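Local atomic coordinates of beta-methylmalyl-CoA dehydratase (Chloroflexus aurantiacus, PDB entry 4E3E), a protein that catalyses the reversible dehydration of (2R,3S)-beta-methylmalyl-CoA to mesaconyl-CoA in the glyoxylate assimilation cycle of carbon dioxide fixation. Residues S270-S276 against D341-L347; N9-F14 against V148-D152; R230-N234 against R246-G250. All blocks are in the same frame, centred on the assembly; numbering follows the deposited sequence.

Contact 1: residues S270-S276 against D341-L347; sequences SIAAINS and DFDYTVL
Two classic beta bulges mark this antiparallel strand pair: Ala272 and Ala273 both face Thr345, and Asn275 and Ser276 both face Asp343. At the first bulge Thr345 O accepts Ala272 N at 2.8 Å, and Ala273 N adds a weak bond. Ala273 O returns a bond to Thr345 N. At the second bulge Asp343 O is shared by Asn275 N at 2.8 Å and Ser276 N at 3.0 Å, while Asp343 N donates to Ser276 O. Each bulge shifts the register by one residue.

The pairing joins strands 270-278 and 338-349 inside the long antiparallel sheet of a HotDog-clan protein. Strand 270-278 also bonds to strand 84-95 through Ala272 and Ile274, and strand 338-349 to strand 307-318 through Phe342 and Tyr344.

One face of the pair is apolar and carries Ile271, Ile274, Tyr344 and Val346. Ile271 lays CG1 near Tyr344 CD2 at 3.8 Å, and the two side chains cross at about a right angle. Tyr344 has CG between its backbone N and carbonyl carbon (chi1 58°), which sets the ring beside Phe342. Phe342 CE2 lies over the rim of one Tyr344 face, 3.3 Å above the plane. Ile274 meets Phe342 through CG2 and CE1, 3.6 Å apart. Helix 65-80 covers Ile271 and Ile274, and Ile271 O accepts a bond from the hydroxyl of Ser65, which probably binds substrate, as in related enzymes.

The other face holds Ala273, Ser276, Asp343, Thr345 and Leu347. Here Ser276 OG packs against Asp343 CB at 3.3 Å. The Asp343 carboxylate is turned to a salt bridge with Arg311 on strand 307-318. Ala272 CB rests on Leu347 CG at 3.8 Å.

Contact 2: residues N9-F14 against V148-D152; sequences NFFEDF and VRKRD
Phe11 N donates to Arg149 O at 2.9 Å and so ties the short 3-10 turn 11-13 to the end of strand 138-149.

The Glu12 carboxylate reaches past the strand end to two successive amides. OE1 takes Arg151 N at 3.1 Å and OE2 takes Asp152 N at 2.8 Å, each oxygen through its syn lone pair. A bend at chi2 (-94°) folds the Glu12 chain so that both oxygens face the backbone.

Arg151 comes back across the turn and grips Asp13 end-on. NH2 meets Asp13 OD1 and NH1 meets Asp13 OD2, both at 3.0 Å and both on syn lone pairs. The carboxylate and guanidinium planes are only 18° apart. Asp13 OD2 also accepts Phe10 N from its own segment at 2.7 Å, on the anti side, tilted out of the carboxylate plane. Glu12 OE2 sits over one face of the guanidinium, where its salt bridge to Arg151 NH2 is long and no N-H points at the oxygen.

The Phe10 ring and the Arg151 chain cross at about a right angle. Arg151 CB stands over one face of the Phe10 ring, 3.9 Å from the centroid, as a CH-pi contact. Arg149 O is at the ring edge. On the buried side Val148 CG1 meets Phe14 CE2 at the ring edge, 4.4 Å away, and Phe11 and Phe14 continue onto strand 104-116.

Apolar packing holds the inner side; on the outer side a salt bridge, carboxylate-to-amide bonds and the Phe10 ring meet. The arginine would favour the charged form of both acids, and the two backbone N-H groups add to this for Glu12. The two-nitrogen grip holds the guanidinium against rotation.

Contact 3: residues R230-N234 against R246-G250; sequences RVHFN and RIVYG
The His232 imidazole has Tyr249 CB over one face as a CH-pi contact, 4.0 Å from the ring centroid, and Ile247 O at its edge. His232 ND1 donates to Ile247 O at 2.7 Å, with the oxygen 13° out of the ring plane. This bond and the CB contact hold the ring in its rotation. The Tyr249 ring turns its edge to the same imidazole in an offset edge-to-face pair, with planes 62° apart. Its CG is anti to the backbone N (chi1 170°), which carries the phenol away from 230-234, where OH hydrogen-bonds His70 ND1 on helix 65-80. His232 CB lies over one face of the Phe233 ring, toward its rim.

The backbones bond directly as well: Ile247 N donates to Val231 O at 3.0 Å. Val231 CB touches Ile247 CD1 at 4.1 Å. Arg246 CD passes His232 O at 3.5 Å, a buried carbonyl with no hydrogen-bond partner in the model. The guanidinium goes to Glu214 of the second subunit.

Asn227 touches both His232 and Tyr249 and stands five residues before His232, a spacing that resembles the Asp-x4-His of MaoC-type hydratases. At the subunit interface the two loops bracket helix 235-238, capped by Asn234, and lead into helix 250-265, with Tyr249 as N-cap. Helix 215-224 packs on Phe233, Arg246 and Val248; Phe233 and Asn234 meet strand 204-212 of the second subunit.

Contact 1 lies deepest, a sheet pairing close to the centre of the chain. Contact 2 is partly buried, near the surface, and touches the same sheet at the end of strand 138-149, about 18 Å from contact 1 between nearest atoms. Contact 3 is buried but joins two loops, and of the three it alone meets the second subunit. The chemistry follows the place. Contact 1 relies on backbone bonds and apolar side chains, contact 2 on carboxylates and an arginine, contact 3 on an imidazole held by a carbonyl. Helix 250-265 begins at contact 3 and packs on contact 1.

Contact 1: residues S270-S276 against D341-L347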
loop_
_atom_site.group_PDB
_atom_site.type_symbol
_atom_site.label_atom_id
_atom_site.label_comp_id
_atom_site.label_asym_id
_atom_site.label_seq_id
_atom_site.Cartn_x
_atom_site.Cartn_y
_atom_site.Cartn_z
ATOM N N SER A 270 -7.119 14.394 -17.971
ATOM C CA SER A 270 -7.602 14.684 -16.623
ATOM C C SER A 270 -9.086 14.950 -16.653
ATOM O O SER A 270 -9.643 15.320 -17.698
ATOM C CB SER A 270 -6.878 15.891 -16.028
ATOM O OG SER A 270 -7.232 17.081 -16.721
ATOM N N ILE A 271 -9.715 14.755 -15.499
ATOM C CA ILE A 271 -11.120 15.045 -15.312
ATOM C C ILE A 271 -11.251 16.464 -14.798
ATOM O O ILE A 271 -10.629 16.827 -13.784
ATOM C CB ILE A 271 -11.779 14.068 -14.315
ATOM C CG1 ILE A 271 -11.771 12.646 -14.897
ATOM C CG2 ILE A 271 -13.179 14.571 -13.963
ATOM C CD1 ILE A 271 -12.185 11.553 -13.910
ATOM N N ALA A 272 -12.035 17.271 -15.511
ATOM C CA ALA A 272 -12.186 18.676 -15.157
ATOM C C ALA A 272 -13.501 18.967 -14.436
ATOM O O ALA A 272 -13.632 20.000 -13.765
ATOM C CB ALA A 272 -12.038 19.547 -16.390
ATOM N N ALA A 273 -14.474 18.066 -14.570
ATOM C CA ALA A 273 -15.749 18.225 -13.893
ATOM C C ALA A 273 -16.453 16.897 -13.722
ATOM O O ALA A 273 -16.290 15.989 -14.544
ATOM C CB ALA A 273 -16.661 19.171 -14.673
ATOM N N ILE A 274 -17.249 16.805 -12.662
ATOM C CA ILE A 274 -18.215 15.721 -12.489
ATOM C C ILE A 274 -19.625 16.313 -12.606
ATOM O O ILE A 274 -19.988 17.210 -11.847
ATOM C CB ILE A 274 -18.043 15.018 -11.133
ATOM C CG1 ILE A 274 -16.674 14.329 -11.082
ATOM C CG2 ILE A 274 -19.160 14.000 -10.910
ATOM C CD1 ILE A 274 -16.176 14.027 -9.681
ATOM N N ASN A 275 -20.404 15.805 -13.557
ATOM C CA ASN A 275 -21.747 16.336 -13.845
ATOM C C ASN A 275 -22.837 15.585 -13.098
ATOM O O ASN A 275 -23.792 16.183 -12.587
ATOM C CB ASN A 275 -22.010 16.279 -15.351
ATOM C CG ASN A 275 -20.891 16.920 -16.150
ATOM O OD1 ASN A 275 -20.317 16.303 -17.066
ATOM N ND2 ASN A 275 -20.545 18.139 -15.785
ATOM N N SER A 276 -22.699 14.270 -13.035
ATOM C CA SER A 276 -23.610 13.469 -12.223
ATOM C C SER A 276 -22.989 12.108 -12.015
ATOM O O SER A 276 -22.027 11.744 -12.703
ATOM C CB SER A 276 -25.003 13.365 -12.857
ATOM O OG SER A 276 -24.963 12.540 -13.997
ATOM N N ASP A 341 -23.250 4.811 -12.994
ATOM C CA ASP A 341 -23.533 5.643 -14.155
ATOM C C ASP A 341 -22.888 6.994 -13.870
ATOM O O ASP A 341 -23.412 7.774 -13.082
ATOM C CB ASP A 341 -25.051 5.778 -14.354
ATOM C CG ASP A 341 -25.420 6.630 -15.562
ATOM O OD1 ASP A 341 -24.506 7.175 -16.237
ATOM O OD2 ASP A 341 -26.633 6.769 -15.829
ATOM N N PHE A 342 -21.752 7.261 -14.508
ATOM C CA PHE A 342 -20.882 8.387 -14.141
ATOM C C PHE A 342 -20.749 9.322 -15.337
ATOM O O PHE A 342 -20.327 8.897 -16.406
ATOM C CB PHE A 342 -19.504 7.838 -13.706
ATOM C CG PHE A 342 -18.539 8.883 -13.180
ATOM C CD1 PHE A 342 -18.869 9.694 -12.094
ATOM C CD2 PHE A 342 -17.260 9.017 -13.745
ATOM C CE1 PHE A 342 -17.961 10.647 -11.613
ATOM C CE2 PHE A 342 -16.347 9.967 -13.264
ATOM C CZ PHE A 342 -16.707 10.780 -12.199
ATOM N N ASP A 343 -21.112 10.591 -15.155
ATOM C CA ASP A 343 -21.197 11.556 -16.244
ATOM C C ASP A 343 -20.252 12.686 -15.864
ATOM O O ASP A 343 -20.441 13.348 -14.845
ATOM C CB ASP A 343 -22.677 12.023 -16.357
ATOM C CG ASP A 343 -22.891 13.272 -17.239
ATOM O OD1 ASP A 343 -21.951 13.912 -17.791
ATOM O OD2 ASP A 343 -24.072 13.634 -17.376
ATOM N N TYR A 344 -19.222 12.901 -16.675
ATOM C CA TYR A 344 -18.155 13.805 -16.309
ATOM C C TYR A 344 -17.559 14.404 -17.561
ATOM O O TYR A 344 -17.923 14.030 -18.685
ATOM C CB TYR A 344 -17.076 13.073 -15.474
ATOM C CG TYR A 344 -16.444 11.880 -16.173
ATOM C CD1 TYR A 344 -17.197 10.731 -16.451
ATOM C CD2 TYR A 344 -15.099 11.906 -16.581
ATOM C CE1 TYR A 344 -16.637 9.637 -17.096
ATOM C CE2 TYR A 344 -14.527 10.808 -17.233
ATOM C CZ TYR A 344 -15.309 9.670 -17.483
ATOM O OH TYR A 344 -14.763 8.570 -18.127
ATOM N N THR A 345 -16.651 15.343 -17.364
ATOM C CA THR A 345 -16.039 16.061 -18.459
ATOM C C THR A 345 -14.519 15.954 -18.368
ATOM O O THR A 345 -13.906 16.273 -17.322
ATOM C CB THR A 345 -16.467 17.533 -18.447
ATOM O OG1 THR A 345 -17.890 17.608 -18.592
ATOM C CG2 THR A 345 -15.811 18.306 -19.588
ATOM N N VAL A 346 -13.919 15.508 -19.470
ATOM C CA VAL A 346 -12.471 15.344 -19.544
ATOM C C VAL A 346 -11.889 16.417 -20.450
ATOM O O VAL A 346 -12.592 16.994 -21.294
ATOM C CB VAL A 346 -12.080 13.951 -20.075
ATOM C CG1 VAL A 346 -12.566 12.859 -19.120
ATOM C CG2 VAL A 346 -12.653 13.728 -21.484
ATOM N N LEU A 347 -10.612 16.706 -20.259
ATOM C CA LEU A 347 -9.875 17.550 -21.180
ATOM C C LEU A 347 -9.028 16.629 -22.056
ATOM O O LEU A 347 -8.471 15.649 -21.553
ATOM C CB LEU A 347 -8.978 18.539 -20.424
ATOM C CG LEU A 347 -9.627 19.450 -19.370
ATOM C CD1 LEU A 347 -8.568 20.278 -18.652
ATOM C CD2 LEU A 347 -10.682 20.358 -19.990
#

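Contact 2: residues N9-F14 against V148-D152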
loop_
_atom_site.group_PDB
_atom_site.type_symbol
_atom_site.label_atom_id
_atom_site.label_comp_id
_atom_site.label_asym_id
_atom_site.label_seq_id
_atom_site.Cartn_x
_atom_site.Cartn_y
_atom_site.Cartn_z
ATOM N N ASN A 9 -24.288 13.240 12.344
ATOM C CA ASN A 9 -25.598 13.863 12.310
ATOM C C ASN A 9 -26.622 12.878 11.801
ATOM O O ASN A 9 -26.322 12.085 10.910
ATOM C CB ASN A 9 -25.577 15.078 11.396
ATOM C CG ASN A 9 -24.793 16.226 11.984
ATOM O OD1 ASN A 9 -25.190 16.801 12.996
ATOM N ND2 ASN A 9 -23.674 16.564 11.354
ATOM N N PHE A 10 -27.822 12.920 12.373
ATOM C CA PHE A 10 -28.972 12.225 11.799
ATOM C C PHE A 10 -29.805 13.266 11.062
ATOM O O PHE A 10 -29.520 14.462 11.176
ATOM C CB PHE A 10 -29.784 11.519 12.893
ATOM C CG PHE A 10 -29.122 10.279 13.419
ATOM C CD1 PHE A 10 -28.119 10.361 14.389
ATOM C CD2 PHE A 10 -29.492 9.026 12.941
ATOM C CE1 PHE A 10 -27.501 9.215 14.869
ATOM C CE2 PHE A 10 -28.877 7.878 13.419
ATOM C CZ PHE A 10 -27.881 7.971 14.381
ATOM N N PHE A 11 -30.820 12.836 10.306
ATOM C CA PHE A 11 -31.536 13.772 9.429
ATOM C C PHE A 11 -32.063 15.015 10.147
ATOM O O PHE A 11 -31.855 16.138 9.671
ATOM C CB PHE A 11 -32.658 13.093 8.627
ATOM C CG PHE A 11 -33.433 14.049 7.750
ATOM C CD1 PHE A 11 -32.845 14.607 6.611
ATOM C CD2 PHE A 11 -34.739 14.411 8.074
ATOM C CE1 PHE A 11 -33.548 15.493 5.805
ATOM C CE2 PHE A 11 -35.446 15.295 7.273
ATOM C CZ PHE A 11 -34.850 15.836 6.137
ATOM N N GLU A 12 -32.720 14.809 11.293
ATOM C CA GLU A 12 -33.338 15.906 12.051
ATOM C C GLU A 12 -32.311 16.874 12.652
ATOM O O GLU A 12 -32.659 17.973 13.096
ATOM C CB GLU A 12 -34.297 15.369 13.132
ATOM C CG GLU A 12 -33.650 14.546 14.245
ATOM C CD GLU A 12 -33.662 13.046 13.978
ATOM O OE1 GLU A 12 -33.161 12.608 12.915
ATOM O OE2 GLU A 12 -34.162 12.299 14.849
ATOM N N ASP A 13 -31.047 16.457 12.650
ATOM C CA ASP A 13 -29.965 17.265 13.198
ATOM C C ASP A 13 -29.513 18.379 12.262
ATOM O O ASP A 13 -28.886 19.340 12.707
ATOM C CB ASP A 13 -28.774 16.385 13.584
ATOM C CG ASP A 13 -29.126 15.362 14.648
ATOM O OD1 ASP A 13 -29.982 15.654 15.516
ATOM O OD2 ASP A 13 -28.547 14.260 14.618
ATOM N N PHE A 14 -29.830 18.249 10.975
ATOM C CA PHE A 14 -29.387 19.215 9.977
ATOM C C PHE A 14 -30.237 20.480 9.959
ATOM O O PHE A 14 -31.449 20.429 10.157
ATOM C CB PHE A 14 -29.354 18.580 8.584
ATOM C CG PHE A 14 -28.273 17.545 8.412
ATOM C CD1 PHE A 14 -26.924 17.922 8.343
ATOM C CD2 PHE A 14 -28.598 16.191 8.306
ATOM C CE1 PHE A 14 -25.925 16.963 8.183
ATOM C CE2 PHE A 14 -27.607 15.233 8.145
ATOM C CZ PHE A 14 -26.269 15.616 8.079
ATOM N N VAL A 148 -30.496 10.088 4.588
ATOM C CA VAL A 148 -29.994 9.906 5.956
ATOM C C VAL A 148 -31.089 9.428 6.907
ATOM O O VAL A 148 -32.235 9.897 6.843
ATOM C CB VAL A 148 -29.365 11.207 6.509
ATOM C CG1 VAL A 148 -28.717 10.976 7.874
ATOM C CG2 VAL A 148 -28.343 11.753 5.529
ATOM N N ARG A 149 -30.722 8.500 7.788
ATOM C CA ARG A 149 -31.617 8.023 8.831
ATOM C C ARG A 149 -32.036 9.137 9.779
ATOM O O ARG A 149 -31.242 10.018 10.128
ATOM C CB ARG A 149 -30.936 6.947 9.673
ATOM C CG ARG A 149 -30.701 5.626 8.981
ATOM C CD ARG A 149 -30.104 4.637 9.967
ATOM N NE ARG A 149 -29.609 3.449 9.284
ATOM C CZ ARG A 149 -28.357 3.283 8.862
ATOM N NH1 ARG A 149 -27.434 4.220 9.059
ATOM N NH2 ARG A 149 -28.022 2.166 8.244
ATOM N N LYS A 150 -33.295 9.080 10.195
ATOM C CA LYS A 150 -33.737 9.844 11.341
ATOM C C LYS A 150 -33.429 9.004 12.568
ATOM O O LYS A 150 -33.629 7.788 12.557
ATOM C CB LYS A 150 -35.233 10.129 11.258
ATOM C CG LYS A 150 -35.595 11.256 10.310
ATOM C CD LYS A 150 -37.099 11.481 10.235
ATOM C CE LYS A 150 -37.648 12.140 11.495
ATOM N NZ LYS A 150 -39.096 12.471 11.360
ATOM N N ARG A 151 -32.919 9.641 13.616
ATOM C CA ARG A 151 -32.722 8.954 14.888
ATOM C C ARG A 151 -34.083 8.684 15.524
ATOM O O ARG A 151 -34.369 7.561 15.941
ATOM C CB ARG A 151 -31.829 9.780 15.809
ATOM C CG ARG A 151 -31.576 9.166 17.181
ATOM C CD ARG A 151 -30.800 10.127 18.067
ATOM N NE ARG A 151 -31.364 11.471 17.973
ATOM C CZ ARG A 151 -30.839 12.472 17.268
ATOM N NH1 ARG A 151 -29.701 12.308 16.597
ATOM N NH2 ARG A 151 -31.456 13.645 17.241
ATOM N N ASP A 152 -34.922 9.715 15.568
ATOM C CA ASP A 152 -36.265 9.599 16.113
ATOM C C ASP A 152 -37.313 9.759 15.006
ATOM O O ASP A 152 -37.522 10.870 14.520
ATOM C CB ASP A 152 -36.471 10.653 17.211
ATOM C CG ASP A 152 -37.912 10.708 17.731
ATOM O OD1 ASP A 152 -38.618 9.671 17.711
ATOM O OD2 ASP A 152 -38.326 11.809 18.169
#

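Contact 3: residues R230-N234 against R246-G250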
loop_
_atom_site.group_PDB
_atom_site.type_symbol
_atom_site.label_atom_id
_atom_site.label_comp_id
_atom_site.label_asym_id
_atom_site.label_seq_id
_atom_site.Cartn_x
_atom_site.Cartn_y
_atom_site.Cartn_z
ATOM N N ARG A 230 -19.241 2.868 7.950
ATOM C CA ARG A 230 -19.092 1.583 8.647
ATOM C C ARG A 230 -19.461 0.356 7.805
ATOM O O ARG A 230 -18.970 -0.758 8.065
ATOM C CB ARG A 230 -19.871 1.626 9.973
ATOM C CG ARG A 230 -19.326 2.669 10.952
ATOM C CD ARG A 230 -20.319 3.179 11.997
ATOM N NE ARG A 230 -19.597 4.052 12.931
ATOM C CZ ARG A 230 -20.138 4.847 13.854
ATOM N NH1 ARG A 230 -21.457 4.913 14.020
ATOM N NH2 ARG A 230 -19.339 5.583 14.622
ATOM N N VAL A 231 -20.318 0.553 6.802
ATOM C CA VAL A 231 -20.661 -0.524 5.857
ATOM C C VAL A 231 -19.435 -1.059 5.091
ATOM O O VAL A 231 -19.470 -2.177 4.597
ATOM C CB VAL A 231 -21.780 -0.125 4.843
ATOM C CG1 VAL A 231 -23.112 0.096 5.558
ATOM C CG2 VAL A 231 -21.375 1.099 4.011
ATOM N N HIS A 232 -18.379 -0.252 4.966
ATOM C CA HIS A 232 -17.166 -0.691 4.273
ATOM C C HIS A 232 -16.279 -1.606 5.097
ATOM O O HIS A 232 -15.488 -2.383 4.540
ATOM C CB HIS A 232 -16.336 0.510 3.811
ATOM C CG HIS A 232 -17.137 1.568 3.074
ATOM N ND1 HIS A 232 -18.095 1.260 2.172
ATOM C CD2 HIS A 232 -17.062 2.973 3.112
ATOM C CE1 HIS A 232 -18.634 2.400 1.680
ATOM N NE2 HIS A 232 -17.985 3.450 2.244
ATOM N N PHE A 233 -16.381 -1.525 6.423
ATOM C CA PHE A 233 -15.331 -2.071 7.292
ATOM C C PHE A 233 -15.700 -3.258 8.158
ATOM O O PHE A 233 -14.833 -4.075 8.484
ATOM C CB PHE A 233 -14.771 -0.968 8.196
ATOM C CG PHE A 233 -14.044 0.113 7.446
ATOM C CD1 PHE A 233 -12.769 -0.106 6.952
ATOM C CD2 PHE A 233 -14.644 1.346 7.231
ATOM C CE1 PHE A 233 -12.094 0.892 6.256
ATOM C CE2 PHE A 233 -13.982 2.355 6.540
ATOM C CZ PHE A 233 -12.702 2.125 6.049
ATOM N N ASN A 234 -16.976 -3.340 8.532
ATOM C CA ASN A 234 -17.407 -4.162 9.646
ATOM C C ASN A 234 -18.179 -5.390 9.216
ATOM O O ASN A 234 -19.400 -5.345 9.029
ATOM C CB ASN A 234 -18.243 -3.321 10.623
ATOM C CG ASN A 234 -18.441 -4.003 11.962
ATOM O OD1 ASN A 234 -18.552 -5.228 12.036
ATOM N ND2 ASN A 234 -18.496 -3.206 13.033
ATOM N N ARG A 246 -19.673 -6.677 3.469
ATOM C CA ARG A 246 -19.288 -5.263 3.398
ATOM C C ARG A 246 -19.555 -4.709 2.007
ATOM O O ARG A 246 -19.487 -5.446 1.021
ATOM C CB ARG A 246 -17.814 -5.109 3.764
ATOM C CG ARG A 246 -17.513 -5.399 5.232
ATOM C CD ARG A 246 -16.034 -5.708 5.450
ATOM N NE ARG A 246 -15.726 -7.100 5.103
ATOM C CZ ARG A 246 -14.523 -7.674 5.196
ATOM N NH1 ARG A 246 -14.393 -8.953 4.855
ATOM N NH2 ARG A 246 -13.454 -6.987 5.622
ATOM N N ILE A 247 -19.862 -3.415 1.939
ATOM C CA ILE A 247 -20.201 -2.741 0.698
ATOM C C ILE A 247 -19.017 -1.896 0.281
ATOM O O ILE A 247 -18.418 -1.188 1.107
ATOM C CB ILE A 247 -21.464 -1.854 0.844
ATOM C CG1 ILE A 247 -22.653 -2.731 1.273
ATOM C CG2 ILE A 247 -21.796 -1.181 -0.481
ATOM C CD1 ILE A 247 -23.854 -1.951 1.770
ATOM N N VAL A 248 -18.659 -2.003 -0.997
ATOM C CA VAL A 248 -17.538 -1.243 -1.540
ATOM C C VAL A 248 -17.931 0.217 -1.694
ATOM O O VAL A 248 -18.991 0.533 -2.244
ATOM C CB VAL A 248 -17.051 -1.819 -2.899
ATOM C CG1 VAL A 248 -15.966 -0.922 -3.523
ATOM C CG2 VAL A 248 -16.541 -3.238 -2.717
ATOM N N TYR A 249 -17.074 1.100 -1.195
ATOM C CA TYR A 249 -17.211 2.519 -1.415
ATOM C C TYR A 249 -17.492 2.795 -2.897
ATOM O O TYR A 249 -16.692 2.427 -3.784
ATOM C CB TYR A 249 -15.893 3.215 -0.990
ATOM C CG TYR A 249 -15.766 4.664 -1.374
ATOM C CD1 TYR A 249 -16.829 5.568 -1.185
ATOM C CD2 TYR A 249 -14.547 5.173 -1.890
ATOM C CE1 TYR A 249 -16.694 6.919 -1.533
ATOM C CE2 TYR A 249 -14.424 6.506 -2.230
ATOM C CZ TYR A 249 -15.498 7.375 -2.059
ATOM O OH TYR A 249 -15.356 8.718 -2.408
ATOM N N GLY A 250 -18.614 3.460 -3.164
ATOM C CA GLY A 250 -18.994 3.823 -4.535
ATOM C C GLY A 250 -17.887 4.530 -5.320
ATOM O O GLY A 250 -17.699 4.277 -6.514
#